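Local coordinates for protein tail component (Lactobacillus phage J-1, PDB 5LY8) that probably binds host cell-wall carbohydrate through this second carbohydrate-binding module of the evolved distal tail protein, a concanavalin-like domain that also holds magnesium ions, at residues 71-76 against 212-217; 96-101 against 227-232; 160-165 against 188-193. One frame throughout, in Å; residues are numbered along the deposited sequence.

Contact 1: residues 71-76 against 212-217; sequences NYWNGP and WFPGFS
Trp73 and Phe216, a non-hydrogen-bonded antiparallel pair, carry the aromatic part of this contact. CB of Phe216 stands squarely over the six-membered ring of Trp73, 3.7 Å from its centroid in a CH-pi contact, while CD1 presents the phenyl edge to the five-membered ring, the two planes 55° apart. Phe216 CG is anti to the backbone N (chi1 -173°), beside the carbonyl carbon; CE1 lies by Tyr72 N and C, and the ring runs alongside the Asn71 side chain. CB of Trp73 meets CH2 of Trp212 at 3.8 Å.

Backbone bonds supply the polar part. Asn74 and Gly215 form a hydrogen-bonded pair, Asn74 N to Gly215 O at 2.9 Å and Gly215 N to Asn74 O at 3.0 Å; Phe213 N reaches Pro76 O at 2.9 Å. Gly75 CA comes within 3.7 Å of Pro214 CA, its C-H directed at Phe213 O. Trp212 NE1 makes a weak bond to Gly75 O but also bonds Val49 O.

The Trp73 side chain lies about 7 Å from that of Asp130, a magnesium ligand. This short antiparallel ladder joins strands 73-81 and 208-216 in the mixed sheet of a concanavalin-like domain, flanked by strands 49-50 and 110-118.

Contact 2: residues 96-101 against 227-232; sequences FVNRVN and QDSYFE. With MG (magnesium ion), chain C.
Phe96 to Arg99 pair with Phe231 to Asp228 in regular antiparallel register, the strand axes 4.7 Å apart at closest and 172° from one another in direction. Val97 and Tyr230 exchange two backbone bonds, Val97 N to Tyr230 O (2.9 Å) and Tyr230 N to Val97 O (3.0 Å). Arg99 N reaches Asp228 O, and Arg99 O receives Gln227 N at 2.8 Å.

These strands, 94-103 and 223-238, lie inside the six-stranded antiparallel sheet of a concanavalin-like domain, flanked by strands 11-20 and 166-175. Gln227 O, not bonded to 96-101, binds magnesium at 2.3 Å, together with Asp21 O, Gly59 O and three waters; one of these waters also donates to Asp228 OD1, which His19 grips as well.

The guanidinium of Arg99 and the amide of Gln227 have planes 12° apart, and a water links Arg99 NH2 to Gln227 OE1; Gln227 NE2 bonds Asn225. On the same face, CB of Val97 stands over the Tyr230 ring, offset toward CZ, in a CH-pi contact 3.8 Å from the ring centroid. Tyr230 CG sits between the backbone N and carbonyl carbon (chi1 62°). On the other face the hydroxyl of Ser229, also bonded to Tyr18 OH, donates to Asn98 OD1 at 2.6 Å, tilted from the carbonyl plane; Trp226 NE1 gives that oxygen a second donor. Phe96 and Phe231 cross at about a right angle, CB of Phe96 touching CD1 of Phe231.

Contact 3: residues 160-165 against 188-193; sequences RNYYRD and LGDGGI
Tyr162 reaches across to the turn at Asp190 with the end of its phenol. Its OH lies 3.4 Å from CB of Asp190 and 3.5 Å from N of Gly191, and the ring and the Asp190 carboxylate are nearly coplanar, 4° apart. CG anti to the backbone N (chi1 -178°) starts the side chain on this course. Arg185 lies by the same residue, in a cation-pi contact with its ring and a hydrogen bond to its backbone O.

Leu188 offers its CD1 branch to the aliphatic part of Arg164, 4.0 Å from CD, the two side chains crossing at about a right angle. The partners here are a loop joining strands 151-158 and 166-175 and the turn that leads into 191-197, one of the two outermost strands of the six-stranded sheet. Tyr163 is the centre of an inverse gamma turn in that loop; CD2 of Tyr162 lies over one face of its ring, 3.3 Å above the plane and offset toward the rim.

The hydroxyl of Tyr163 comes up to the Gly191-Gly192 peptide, 3.2 Å from Gly191 C. Gly192 N, near the ring plane at its edge, is 3.1 Å from this OH, at an angle too poor for a hydrogen bond. Within the loop, NH1 and NH2 of Arg160 both grip Asp165 OD1.

The three contacts illustrate how bonding changes with place in a beta-rich domain. Contact 2, its centre about 9 Å from the centre of the chain, rests on a regular backbone ladder; contact 1, its centre about 14 Å from that point in the other large sheet, has fewer rungs and leans on aromatic rings and prolines. Contact 3, its centre about 17 Å from the chain centre, is partly buried with several exposed residues; it has no clear hydrogen bond between its segments and is made largely by side-chain ends against backbone and methyl groups. Contacts 2 and 3 reach the same sheet. The segments of contacts 1 and 2 alternate along the chain; contact 3 is nested within the chain segments closed by both.

Contact 1: residues 71-76 against 212-217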
loop_
_atom_site.group_PDB
_atom_site.type_symbol
_atom_site.label_atom_id
_atom_site.label_comp_id
_atom_site.label_asym_id
_atom_site.label_seq_id
_atom_site.Cartn_x
_atom_site.Cartn_y
_atom_site.Cartn_z
ATOM N N ASN A 71 3.285 20.336 -9.454
ATOM C CA ASN A 71 4.466 19.985 -8.677
ATOM C C ASN A 71 4.044 19.019 -7.558
ATOM O O ASN A 71 4.584 19.090 -6.452
ATOM C CB ASN A 71 5.174 21.232 -8.119
ATOM C CG ASN A 71 6.487 20.893 -7.440
ATOM O OD1 ASN A 71 7.178 19.933 -7.813
ATOM N ND2 ASN A 71 6.842 21.677 -6.438
ATOM N N TYR A 72 3.102 18.100 -7.838
ATOM C CA TYR A 72 2.677 17.160 -6.801
ATOM C C TYR A 72 2.173 15.866 -7.380
ATOM O O TYR A 72 1.778 15.806 -8.542
ATOM C CB TYR A 72 1.626 17.776 -5.846
ATOM C CG TYR A 72 0.409 18.373 -6.524
ATOM C CD1 TYR A 72 -0.666 17.572 -6.898
ATOM C CD2 TYR A 72 0.312 19.742 -6.751
ATOM C CE1 TYR A 72 -1.799 18.116 -7.501
ATOM C CE2 TYR A 72 -0.826 20.300 -7.337
ATOM C CZ TYR A 72 -1.872 19.480 -7.723
ATOM O OH TYR A 72 -3.017 20.007 -8.286
ATOM N N TRP A 73 2.156 14.847 -6.526
ATOM C CA TRP A 73 1.581 13.542 -6.833
ATOM C C TRP A 73 0.069 13.621 -6.599
ATOM O O TRP A 73 -0.376 14.145 -5.563
ATOM C CB TRP A 73 2.199 12.474 -5.919
ATOM C CG TRP A 73 3.635 12.181 -6.214
ATOM C CD1 TRP A 73 4.728 12.859 -5.748
ATOM C CD2 TRP A 73 4.127 11.211 -7.158
ATOM N NE1 TRP A 73 5.884 12.358 -6.331
ATOM C CE2 TRP A 73 5.534 11.323 -7.177
ATOM C CE3 TRP A 73 3.508 10.222 -7.956
ATOM C CZ2 TRP A 73 6.334 10.504 -7.993
ATOM C CZ3 TRP A 73 4.304 9.399 -8.743
ATOM C CH2 TRP A 73 5.700 9.537 -8.747
ATOM N N ASN A 74 -0.699 13.122 -7.564
ATOM C CA ASN A 74 -2.159 13.164 -7.478
ATOM C C ASN A 74 -2.770 11.894 -8.058
ATOM O O ASN A 74 -2.407 11.484 -9.164
ATOM C CB ASN A 74 -2.689 14.393 -8.242
ATOM C CG ASN A 74 -4.175 14.613 -8.126
ATOM O OD1 ASN A 74 -4.890 13.905 -7.405
ATOM N ND2 ASN A 74 -4.645 15.685 -8.769
ATOM N N GLY A 75 -3.645 11.238 -7.301
ATOM C CA GLY A 75 -4.400 10.111 -7.823
ATOM C C GLY A 75 -5.418 9.686 -6.798
ATOM O O GLY A 75 -5.457 10.236 -5.690
ATOM N N PRO A 76 -6.234 8.704 -7.153
ATOM C CA PRO A 76 -7.314 8.280 -6.256
ATOM C C PRO A 76 -6.853 7.475 -5.064
ATOM O O PRO A 76 -5.846 6.769 -5.143
ATOM C CB PRO A 76 -8.216 7.433 -7.164
ATOM C CG PRO A 76 -7.300 6.902 -8.183
ATOM C CD PRO A 76 -6.288 7.999 -8.448
ATOM N N TRP A 212 -3.471 4.304 -2.199
ATOM C CA TRP A 212 -3.394 5.534 -2.984
ATOM C C TRP A 212 -2.611 5.239 -4.247
ATOM O O TRP A 212 -1.562 4.599 -4.197
ATOM C CB TRP A 212 -2.734 6.632 -2.126
ATOM C CG TRP A 212 -2.522 7.967 -2.771
ATOM C CD1 TRP A 212 -3.429 8.696 -3.502
ATOM C CD2 TRP A 212 -1.327 8.748 -2.713
ATOM N NE1 TRP A 212 -2.873 9.901 -3.883
ATOM C CE2 TRP A 212 -1.576 9.953 -3.413
ATOM C CE3 TRP A 212 -0.054 8.535 -2.155
ATOM C CZ2 TRP A 212 -0.617 10.966 -3.519
ATOM C CZ3 TRP A 212 0.899 9.535 -2.280
ATOM C CH2 TRP A 212 0.630 10.722 -2.973
ATOM N N PHE A 213 -3.106 5.754 -5.396
ATOM C CA PHE A 213 -2.542 5.436 -6.701
ATOM C C PHE A 213 -2.256 6.693 -7.535
ATOM O O PHE A 213 -2.915 6.951 -8.544
ATOM C CB PHE A 213 -3.500 4.524 -7.460
ATOM C CG PHE A 213 -3.779 3.215 -6.788
ATOM C CD1 PHE A 213 -4.795 3.099 -5.836
ATOM C CD2 PHE A 213 -2.998 2.110 -7.057
ATOM C CE1 PHE A 213 -5.056 1.879 -5.217
ATOM C CE2 PHE A 213 -3.244 0.895 -6.414
ATOM C CZ PHE A 213 -4.263 0.796 -5.492
ATOM N N PRO A 214 -1.248 7.474 -7.156
ATOM C CA PRO A 214 -0.976 8.722 -7.882
ATOM C C PRO A 214 -0.048 8.625 -9.088
ATOM O O PRO A 214 0.820 7.754 -9.182
ATOM C CB PRO A 214 -0.305 9.600 -6.810
ATOM C CG PRO A 214 0.469 8.569 -5.971
ATOM C CD PRO A 214 -0.449 7.381 -5.906
ATOM N N GLY A 215 -0.224 9.601 -9.975
ATOM C CA GLY A 215 0.734 9.950 -11.013
ATOM C C GLY A 215 1.382 11.275 -10.639
ATOM O O GLY A 215 0.987 11.915 -9.660
ATOM N N PHE A 216 2.392 11.697 -11.387
ATOM C CA PHE A 216 3.056 12.960 -11.066
ATOM C C PHE A 216 2.917 13.919 -12.228
ATOM O O PHE A 216 3.352 13.614 -13.346
ATOM C CB PHE A 216 4.558 12.754 -10.807
ATOM C CG PHE A 216 5.210 14.026 -10.308
ATOM C CD1 PHE A 216 5.045 14.440 -8.993
ATOM C CD2 PHE A 216 5.915 14.849 -11.168
ATOM C CE1 PHE A 216 5.595 15.639 -8.540
ATOM C CE2 PHE A 216 6.479 16.041 -10.706
ATOM C CZ PHE A 216 6.288 16.438 -9.401
ATOM N N SER A 217 2.390 15.129 -11.948
ATOM C CA SER A 217 2.312 16.231 -12.918
ATOM C C SER A 217 1.653 15.761 -14.222
ATOM O O SER A 217 0.666 15.015 -14.134
ATOM C CB SER A 217 3.720 16.786 -13.140
ATOM O OG SER A 217 3.691 17.940 -13.968
HETATM O O HOH W 1 0.059 15.112 -10.354
#

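Contact 2: residues 96-101 against 227-232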
loop_
_atom_site.group_PDB
_atom_site.type_symbol
_atom_site.label_atom_id
_atom_site.label_comp_id
_atom_site.label_asym_id
_atom_site.label_seq_id
_atom_site.Cartn_x
_atom_site.Cartn_y
_atom_site.Cartn_z
ATOM N N PHE A 96 -2.087 -7.706 5.818
ATOM C CA PHE A 96 -2.799 -6.766 4.939
ATOM C C PHE A 96 -2.319 -7.051 3.538
ATOM O O PHE A 96 -1.133 -6.846 3.265
ATOM C CB PHE A 96 -2.424 -5.363 5.399
ATOM C CG PHE A 96 -2.933 -4.190 4.612
ATOM C CD1 PHE A 96 -4.277 -4.090 4.243
ATOM C CD2 PHE A 96 -2.105 -3.121 4.337
ATOM C CE1 PHE A 96 -4.764 -2.953 3.592
ATOM C CE2 PHE A 96 -2.588 -1.991 3.673
ATOM C CZ PHE A 96 -3.922 -1.897 3.324
ATOM N N VAL A 97 -3.204 -7.577 2.686
ATOM C CA VAL A 97 -2.810 -8.137 1.394
ATOM C C VAL A 97 -3.529 -7.439 0.273
ATOM O O VAL A 97 -4.777 -7.385 0.284
ATOM C CB VAL A 97 -3.124 -9.656 1.372
ATOM C CG1 VAL A 97 -2.669 -10.301 0.058
ATOM C CG2 VAL A 97 -2.468 -10.376 2.560
ATOM N N ASN A 98 -2.771 -6.965 -0.717
ATOM C CA ASN A 98 -3.335 -6.249 -1.848
ATOM C C ASN A 98 -2.760 -6.781 -3.131
ATOM O O ASN A 98 -1.541 -6.727 -3.327
ATOM C CB ASN A 98 -3.033 -4.777 -1.704
ATOM C CG ASN A 98 -3.923 -4.144 -0.675
ATOM O OD1 ASN A 98 -5.089 -3.892 -0.947
ATOM N ND2 ASN A 98 -3.416 -3.939 0.540
ATOM N N ARG A 99 -3.622 -7.319 -3.996
ATOM C CA ARG A 99 -3.182 -7.873 -5.280
ATOM C C ARG A 99 -3.220 -6.792 -6.332
ATOM O O ARG A 99 -4.244 -6.120 -6.477
ATOM C CB ARG A 99 -4.094 -9.028 -5.690
ATOM C CG ARG A 99 -3.626 -9.674 -6.983
ATOM C CD ARG A 99 -4.317 -10.991 -7.231
ATOM N NE ARG A 99 -3.985 -11.456 -8.577
ATOM C CZ ARG A 99 -3.945 -12.732 -8.948
ATOM N NH1 ARG A 99 -4.221 -13.696 -8.074
ATOM N NH2 ARG A 99 -3.609 -13.055 -10.195
ATOM N N VAL A 100 -2.127 -6.643 -7.090
ATOM C CA VAL A 100 -2.042 -5.639 -8.147
ATOM C C VAL A 100 -1.491 -6.285 -9.414
ATOM O O VAL A 100 -0.866 -7.355 -9.382
ATOM C CB VAL A 100 -1.126 -4.438 -7.746
ATOM C CG1 VAL A 100 -1.721 -3.650 -6.577
ATOM C CG2 VAL A 100 0.303 -4.896 -7.417
ATOM N N ASN A 101 -1.700 -5.606 -10.533
ATOM C CA ASN A 101 -1.024 -5.922 -11.765
ATOM C C ASN A 101 -0.354 -4.602 -12.145
ATOM O O ASN A 101 -1.011 -3.557 -12.194
ATOM C CB ASN A 101 -1.989 -6.402 -12.831
ATOM C CG ASN A 101 -1.289 -6.793 -14.118
ATOM O OD1 ASN A 101 -1.152 -7.988 -14.449
ATOM N ND2 ASN A 101 -0.868 -5.847 -14.877
ATOM N N GLN A 227 -6.608 -5.730 -7.896
ATOM C CA GLN A 227 -7.536 -6.839 -8.122
ATOM C C GLN A 227 -8.182 -7.409 -6.875
ATOM O O GLN A 227 -9.193 -8.105 -6.992
ATOM C CB GLN A 227 -6.855 -7.975 -8.921
ATOM C CG GLN A 227 -6.082 -7.444 -10.142
ATOM C CD GLN A 227 -5.844 -8.416 -11.273
ATOM O OE1 GLN A 227 -6.178 -9.626 -11.194
ATOM N NE2 GLN A 227 -5.292 -7.871 -12.371
ATOM N N ASP A 228 -7.635 -7.126 -5.688
ATOM C CA ASP A 228 -8.164 -7.705 -4.463
ATOM C C ASP A 228 -7.538 -6.973 -3.304
ATOM O O ASP A 228 -6.382 -6.527 -3.387
ATOM C CB ASP A 228 -7.798 -9.212 -4.389
ATOM C CG ASP A 228 -8.627 -9.996 -3.392
ATOM O OD1 ASP A 228 -9.795 -10.299 -3.706
ATOM O OD2 ASP A 228 -8.140 -10.216 -2.254
ATOM N N SER A 229 -8.284 -6.861 -2.201
ATOM C CA SER A 229 -7.763 -6.252 -0.985
ATOM C C SER A 229 -8.387 -6.915 0.227
ATOM O O SER A 229 -9.607 -7.101 0.257
ATOM C CB SER A 229 -8.126 -4.765 -0.950
ATOM O OG SER A 229 -7.499 -4.074 0.125
ATOM N N TYR A 230 -7.593 -7.186 1.272
ATOM C CA TYR A 230 -8.179 -7.655 2.525
ATOM C C TYR A 230 -7.228 -7.376 3.647
ATOM O O TYR A 230 -6.008 -7.265 3.461
ATOM C CB TYR A 230 -8.622 -9.134 2.513
ATOM C CG TYR A 230 -7.535 -10.148 2.280
ATOM C CD1 TYR A 230 -6.796 -10.667 3.341
ATOM C CD2 TYR A 230 -7.296 -10.650 1.009
ATOM C CE1 TYR A 230 -5.844 -11.661 3.139
ATOM C CE2 TYR A 230 -6.328 -11.628 0.791
ATOM C CZ TYR A 230 -5.615 -12.140 1.860
ATOM O OH TYR A 230 -4.634 -13.088 1.629
ATOM N N PHE A 231 -7.793 -7.345 4.852
ATOM C CA PHE A 231 -7.020 -7.232 6.075
ATOM C C PHE A 231 -7.563 -8.287 7.020
ATOM O O PHE A 231 -8.792 -8.417 7.164
ATOM C CB PHE A 231 -7.206 -5.861 6.723
ATOM C CG PHE A 231 -6.504 -5.715 8.059
ATOM C CD1 PHE A 231 -5.240 -5.151 8.138
ATOM C CD2 PHE A 231 -7.095 -6.185 9.234
ATOM C CE1 PHE A 231 -4.598 -5.017 9.373
ATOM C CE2 PHE A 231 -6.435 -6.082 10.460
ATOM C CZ PHE A 231 -5.208 -5.484 10.529
ATOM N N GLU A 232 -6.664 -9.046 7.647
ATOM C CA GLU A 232 -7.018 -10.022 8.663
ATOM C C GLU A 232 -6.203 -9.870 9.910
ATOM O O GLU A 232 -4.982 -9.784 9.829
ATOM C CB GLU A 232 -6.782 -11.466 8.171
ATOM C CG GLU A 232 -7.510 -11.918 6.929
ATOM C CD GLU A 232 -7.124 -13.313 6.466
ATOM O OE1 GLU A 232 -7.978 -13.940 5.806
ATOM O OE2 GLU A 232 -5.943 -13.714 6.626
HETATM MG MG MG C . -11.051 -9.146 -7.937
HETATM O O HOH W 2 -5.588 -9.340 -1.838
HETATM O O HOH W 3 -4.385 -11.347 -12.371
HETATM O O HOH W 4 -10.608 -10.830 -6.242
HETATM O O HOH W 5 -12.925 -10.651 -8.584
HETATM O O HOH W 6 -10.037 -10.722 -9.498
#

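Contact 3: residues 160-165 against 188-193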
loop_
_atom_site.group_PDB
_atom_site.type_symbol
_atom_site.label_atom_id
_atom_site.label_comp_id
_atom_site.label_asym_id
_atom_site.label_seq_id
_atom_site.Cartn_x
_atom_site.Cartn_y
_atom_site.Cartn_z
ATOM N N ARG A 160 14.844 -5.353 -13.025
ATOM C CA ARG A 160 13.756 -5.534 -13.987
ATOM C C ARG A 160 13.687 -6.865 -14.707
ATOM O O ARG A 160 12.674 -7.240 -15.176
ATOM C CB ARG A 160 13.692 -4.370 -14.964
ATOM C CG ARG A 160 13.042 -3.141 -14.343
ATOM C CD ARG A 160 11.518 -3.249 -14.333
ATOM N NE ARG A 160 10.899 -2.966 -15.608
ATOM C CZ ARG A 160 9.697 -3.415 -15.958
ATOM N NH1 ARG A 160 9.029 -4.237 -15.159
ATOM N NH2 ARG A 160 9.167 -3.066 -17.092
ATOM N N ASN A 161 14.797 -7.582 -14.767
ATOM C CA ASN A 161 14.795 -8.889 -15.394
ATOM C C ASN A 161 14.045 -9.903 -14.576
ATOM O O ASN A 161 13.535 -10.850 -15.115
ATOM C CB ASN A 161 16.241 -9.372 -15.589
ATOM C CG ASN A 161 16.329 -10.712 -16.255
ATOM O OD1 ASN A 161 15.797 -10.896 -17.319
ATOM N ND2 ASN A 161 16.971 -11.659 -15.596
ATOM N N TYR A 162 14.054 -9.716 -13.270
ATOM C CA TYR A 162 13.420 -10.589 -12.315
ATOM C C TYR A 162 11.997 -10.058 -12.002
ATOM O O TYR A 162 11.071 -10.790 -12.010
ATOM C CB TYR A 162 14.274 -10.680 -11.046
ATOM C CG TYR A 162 13.803 -11.596 -9.927
ATOM C CD1 TYR A 162 14.274 -12.886 -9.822
ATOM C CD2 TYR A 162 12.890 -11.188 -8.998
ATOM C CE1 TYR A 162 13.840 -13.742 -8.826
ATOM C CE2 TYR A 162 12.476 -12.038 -8.001
ATOM C CZ TYR A 162 12.951 -13.316 -7.916
ATOM O OH TYR A 162 12.537 -14.128 -6.900
ATOM N N TYR A 163 11.909 -8.767 -11.747
ATOM C CA TYR A 163 10.647 -8.115 -11.401
ATOM C C TYR A 163 10.015 -7.547 -12.634
ATOM O O TYR A 163 10.088 -6.346 -12.906
ATOM C CB TYR A 163 10.871 -7.051 -10.331
ATOM C CG TYR A 163 11.248 -7.667 -9.016
ATOM C CD1 TYR A 163 10.270 -8.117 -8.129
ATOM C CD2 TYR A 163 12.580 -7.790 -8.637
ATOM C CE1 TYR A 163 10.608 -8.676 -6.903
ATOM C CE2 TYR A 163 12.931 -8.330 -7.396
ATOM C CZ TYR A 163 11.938 -8.772 -6.535
ATOM O OH TYR A 163 12.271 -9.340 -5.329
ATOM N N ARG A 164 9.430 -8.444 -13.423
ATOM C CA ARG A 164 8.839 -8.105 -14.709
ATOM C C ARG A 164 7.444 -7.535 -14.524
ATOM O O ARG A 164 6.824 -7.696 -13.465
ATOM C CB ARG A 164 8.739 -9.369 -15.600
ATOM C CG ARG A 164 10.098 -9.952 -16.032
ATOM C CD ARG A 164 9.937 -11.348 -16.630
ATOM N NE ARG A 164 11.007 -11.692 -17.573
ATOM C CZ ARG A 164 11.390 -12.934 -17.867
ATOM N NH1 ARG A 164 10.817 -13.974 -17.274
ATOM N NH2 ARG A 164 12.367 -13.143 -18.740
ATOM N N ASP A 165 6.909 -6.905 -15.560
ATOM C CA ASP A 165 5.515 -6.470 -15.520
ATOM C C ASP A 165 4.626 -7.683 -15.179
ATOM O O ASP A 165 4.880 -8.798 -15.658
ATOM C CB ASP A 165 5.104 -5.997 -16.912
ATOM C CG ASP A 165 5.744 -4.722 -17.424
ATOM O OD1 ASP A 165 6.449 -4.040 -16.635
ATOM O OD2 ASP A 165 5.456 -4.353 -18.581
ATOM N N LEU A 188 5.692 -15.759 -11.318
ATOM C CA LEU A 188 6.970 -16.468 -11.450
ATOM C C LEU A 188 7.542 -17.109 -10.180
ATOM O O LEU A 188 8.536 -17.845 -10.277
ATOM C CB LEU A 188 8.012 -15.512 -12.073
ATOM C CG LEU A 188 7.709 -14.969 -13.481
ATOM C CD1 LEU A 188 8.610 -13.787 -13.819
ATOM C CD2 LEU A 188 7.871 -16.058 -14.560
ATOM N N GLY A 189 6.951 -16.824 -9.022
ATOM C CA GLY A 189 7.382 -17.387 -7.746
ATOM C C GLY A 189 8.304 -16.466 -6.973
ATOM O O GLY A 189 8.953 -15.595 -7.555
ATOM N N ASP A 190 8.375 -16.672 -5.647
ATOM C CA ASP A 190 9.216 -15.874 -4.745
ATOM C C ASP A 190 8.853 -14.387 -4.833
ATOM O O ASP A 190 7.664 -14.080 -4.925
ATOM C CB ASP A 190 10.731 -16.173 -4.953
ATOM C CG ASP A 190 11.092 -17.620 -4.754
ATOM O OD1 ASP A 190 10.522 -18.253 -3.844
ATOM O OD2 ASP A 190 11.921 -18.133 -5.533
ATOM N N GLY A 191 9.838 -13.502 -4.792
ATOM C CA GLY A 191 9.606 -12.065 -4.807
ATOM C C GLY A 191 10.371 -11.327 -3.723
ATOM O O GLY A 191 11.370 -11.845 -3.205
ATOM N N GLY A 192 9.952 -10.087 -3.459
ATOM C CA GLY A 192 10.608 -9.202 -2.503
ATOM C C GLY A 192 10.146 -9.492 -1.100
ATOM O O GLY A 192 8.958 -9.719 -0.869
ATOM N N ILE A 193 11.069 -9.479 -0.150
ATOM C CA ILE A 193 10.735 -9.706 1.268
ATOM C C ILE A 193 11.702 -8.946 2.147
ATOM O O ILE A 193 12.924 -9.114 2.030
ATOM C CB ILE A 193 10.568 -11.189 1.691
ATOM C CG1 ILE A 193 10.405 -11.338 3.243
ATOM C CG2 ILE A 193 11.672 -12.065 1.114
ATOM C CD1 ILE A 193 9.740 -12.593 3.743
#